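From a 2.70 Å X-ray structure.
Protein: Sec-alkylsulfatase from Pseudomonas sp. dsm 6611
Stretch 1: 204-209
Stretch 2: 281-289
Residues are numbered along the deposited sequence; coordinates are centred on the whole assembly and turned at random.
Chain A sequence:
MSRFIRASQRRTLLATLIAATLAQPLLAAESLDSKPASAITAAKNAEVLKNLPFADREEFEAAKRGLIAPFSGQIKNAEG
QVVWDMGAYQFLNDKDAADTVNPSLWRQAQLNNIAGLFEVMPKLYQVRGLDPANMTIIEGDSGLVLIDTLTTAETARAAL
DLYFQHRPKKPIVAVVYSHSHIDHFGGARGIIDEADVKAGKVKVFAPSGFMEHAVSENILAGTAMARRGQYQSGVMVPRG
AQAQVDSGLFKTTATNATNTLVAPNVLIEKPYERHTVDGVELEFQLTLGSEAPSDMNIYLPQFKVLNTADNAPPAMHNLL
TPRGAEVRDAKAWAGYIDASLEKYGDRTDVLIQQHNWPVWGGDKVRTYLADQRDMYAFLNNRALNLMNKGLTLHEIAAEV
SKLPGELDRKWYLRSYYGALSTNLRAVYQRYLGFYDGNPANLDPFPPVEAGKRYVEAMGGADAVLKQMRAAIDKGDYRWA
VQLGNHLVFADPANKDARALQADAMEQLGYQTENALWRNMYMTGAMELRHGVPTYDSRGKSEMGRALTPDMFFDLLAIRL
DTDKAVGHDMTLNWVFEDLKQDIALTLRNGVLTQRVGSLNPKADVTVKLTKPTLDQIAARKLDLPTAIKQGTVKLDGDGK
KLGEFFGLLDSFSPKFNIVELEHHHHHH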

# COMPACT_ATOMS: atom_id res chain seq x y z
N VAL A 204 18.78 12.36 -24.85
CA VAL A 204 18.33 11.31 -23.95
C VAL A 204 16.96 11.67 -23.30
O VAL A 204 16.90 12.51 -22.40
CB VAL A 204 19.43 10.88 -22.95
CG1 VAL A 204 18.91 9.86 -21.95
CG2 VAL A 204 20.61 10.29 -23.68
N PHE A 205 15.88 11.04 -23.78
CA PHE A 205 14.50 11.28 -23.32
C PHE A 205 14.11 10.35 -22.19
O PHE A 205 14.53 9.20 -22.17
CB PHE A 205 13.51 11.12 -24.48
CG PHE A 205 13.85 11.88 -25.73
CD1 PHE A 205 14.70 11.33 -26.69
CD2 PHE A 205 13.31 13.14 -25.98
CE1 PHE A 205 15.02 12.04 -27.85
CE2 PHE A 205 13.64 13.84 -27.13
CZ PHE A 205 14.48 13.28 -28.07
N ALA A 206 13.28 10.87 -21.26
CA ALA A 206 12.79 10.14 -20.09
C ALA A 206 11.50 10.75 -19.54
O ALA A 206 11.34 11.96 -19.62
CB ALA A 206 13.86 10.09 -18.99
N PRO A 207 10.58 9.93 -18.96
CA PRO A 207 9.33 10.51 -18.42
C PRO A 207 9.57 11.34 -17.17
O PRO A 207 10.60 11.18 -16.52
CB PRO A 207 8.48 9.28 -18.13
CG PRO A 207 9.43 8.18 -17.95
CD PRO A 207 10.59 8.46 -18.83
N SER A 208 8.62 12.24 -16.85
CA SER A 208 8.63 13.13 -15.69
C SER A 208 8.99 12.37 -14.41
O SER A 208 8.42 11.29 -14.15
CB SER A 208 7.25 13.76 -15.54
OG SER A 208 7.09 14.50 -14.34
N GLY A 209 9.92 12.95 -13.64
CA GLY A 209 10.33 12.42 -12.34
C GLY A 209 11.29 11.25 -12.32
O GLY A 209 11.46 10.61 -11.26
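Stretch 2 281-289: ELEFQLTLG

Stretch 2 lies along stretch 1 as a second extended segment running the same way. Residues 281-286 form a strand that begins earlier in the chain, and its N-to-C direction makes an angle of 28° with strand 204-207. The two axes come no closer than 8.8 Å, and no hydrogen bond joins the stretches. This is therefore packing through side chains, and the nearest backbone register, Pro207 CA to Leu286 CA, is still 6.6 Å.

The first rule is strand alternation. Leu282 and Phe284 send their CA-to-CB bonds toward stretch 1, while Glu283 and Gln285 stay out of reach; the oxygens OE1 and OE2 of Glu283 and OE1 of Gln285 find their hydrogen bonds elsewhere in the structure. Leu286 departs from the pattern, and Leu288, past the strand's end, points toward stretch 1 from a loop. On the other side, Phe205 and Pro207 point toward stretch 2 and Ala206 points away.

At the upstream end, Phe205 has the largest area covered by the partner stretch. Its chi1 is m (-50°) and its chi2 is 86°. Phe284 is also m, at -55°, with chi2 at -75°, and its long side chain spans much of the gap between backbones. Its CZ comes over one face of the Phe205 ring, 3.9 Å from Phe205 CG. The ring centroids are 5.5 Å apart and the planes meet at 35°, an oblique pair. Leu282, m at chi1 and t at chi2, adds a looser apolar contact, its CD1 4.4 Å from Phe205 CE1.

Downstream the residues are smaller, and leucines do the reaching. Leu286 starts sideways, but with chi1 m (-80°) and chi2 t (180°) the end of its side chain comes nearer: CD2 lies 3.7 Å from Pro207 CB and 3.9 Å from Ser208 N. A CB direction alone would have understated this residue. Pro207, with its C-gamma endo ring, offers a compact apolar surface whose CB also meets Leu288 CD2 at 4.1 Å.

Beyond the strands, Thr287 points away and Leu288 turns back toward stretch 1, again in the m, t conformation. Its CD2 is 3.8 Å from Ser208 O, and its CD1 is 4.1 Å from Ser208 CB. Ser208 takes chi1 t (172°); its OG is hydrogen-bonded elsewhere in the structure, so the hydroxyl can lie near Leu288 without going unsatisfied. Both stretches end in glycine at positive phi, Gly209 at 78° and Gly289 at 93°, a backbone region that favours glycine by itself; Gly209 also occupies the N-cap position before a helix.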

# COMPACT_ATOMS: atom_id res chain seq x y z
N GLU A 281 10.01 10.36 -35.96
CA GLU A 281 8.90 10.94 -35.22
C GLU A 281 8.62 10.04 -34.03
O GLU A 281 8.50 8.81 -34.17
CB GLU A 281 7.65 11.05 -36.11
CG GLU A 281 7.50 12.34 -36.88
CD GLU A 281 6.39 12.27 -37.92
OE1 GLU A 281 5.20 12.29 -37.53
OE2 GLU A 281 6.72 12.14 -39.12
N LEU A 282 8.51 10.66 -32.85
CA LEU A 282 8.24 10.00 -31.58
C LEU A 282 7.13 10.74 -30.88
O LEU A 282 7.24 11.95 -30.68
CB LEU A 282 9.48 10.01 -30.65
CG LEU A 282 10.84 9.69 -31.26
CD1 LEU A 282 11.95 10.25 -30.42
CD2 LEU A 282 11.03 8.21 -31.43
N GLU A 283 6.06 10.02 -30.51
CA GLU A 283 4.96 10.51 -29.69
C GLU A 283 5.08 9.67 -28.42
O GLU A 283 5.10 8.43 -28.47
CB GLU A 283 3.59 10.31 -30.37
CG GLU A 283 2.44 10.97 -29.61
CD GLU A 283 1.08 11.09 -30.29
OE1 GLU A 283 1.00 10.81 -31.51
OE2 GLU A 283 0.11 11.47 -29.61
N PHE A 284 5.23 10.35 -27.30
CA PHE A 284 5.34 9.79 -25.97
C PHE A 284 4.03 10.00 -25.23
O PHE A 284 3.45 11.09 -25.29
CB PHE A 284 6.47 10.50 -25.20
CG PHE A 284 7.85 10.51 -25.87
CD1 PHE A 284 8.64 9.36 -25.89
CD2 PHE A 284 8.38 11.68 -26.40
CE1 PHE A 284 9.90 9.36 -26.47
CE2 PHE A 284 9.65 11.69 -26.98
CZ PHE A 284 10.40 10.53 -27.03
N GLN A 285 3.56 8.97 -24.51
CA GLN A 285 2.35 9.02 -23.69
C GLN A 285 2.73 8.72 -22.24
O GLN A 285 3.10 7.59 -21.95
CB GLN A 285 1.30 8.00 -24.17
CG GLN A 285 0.10 7.86 -23.21
CD GLN A 285 -0.71 6.58 -23.34
OE1 GLN A 285 -0.31 5.61 -24.01
NE2 GLN A 285 -1.86 6.57 -22.66
N LEU A 286 2.63 9.71 -21.34
CA LEU A 286 2.97 9.50 -19.95
C LEU A 286 2.02 8.50 -19.28
O LEU A 286 0.81 8.72 -19.28
CB LEU A 286 2.92 10.83 -19.17
CG LEU A 286 4.11 11.80 -19.26
CD1 LEU A 286 3.84 13.05 -18.43
CD2 LEU A 286 5.37 11.19 -18.73
N THR A 287 2.56 7.41 -18.72
CA THR A 287 1.79 6.39 -17.97
C THR A 287 2.26 6.33 -16.53
O THR A 287 2.49 5.25 -15.98
CB THR A 287 1.82 5.02 -18.67
OG1 THR A 287 3.15 4.59 -18.72
CG2 THR A 287 1.24 5.05 -20.06
N LEU A 288 2.40 7.51 -15.90
CA LEU A 288 2.92 7.64 -14.53
C LEU A 288 2.15 6.92 -13.45
O LEU A 288 0.94 7.13 -13.28
CB LEU A 288 3.17 9.11 -14.12
CG LEU A 288 3.92 10.03 -15.13
CD1 LEU A 288 3.98 11.44 -14.60
CD2 LEU A 288 5.33 9.52 -15.46
N GLY A 289 2.89 6.07 -12.72
CA GLY A 289 2.40 5.31 -11.58
C GLY A 289 1.87 3.91 -11.83
O GLY A 289 1.46 3.22 -10.87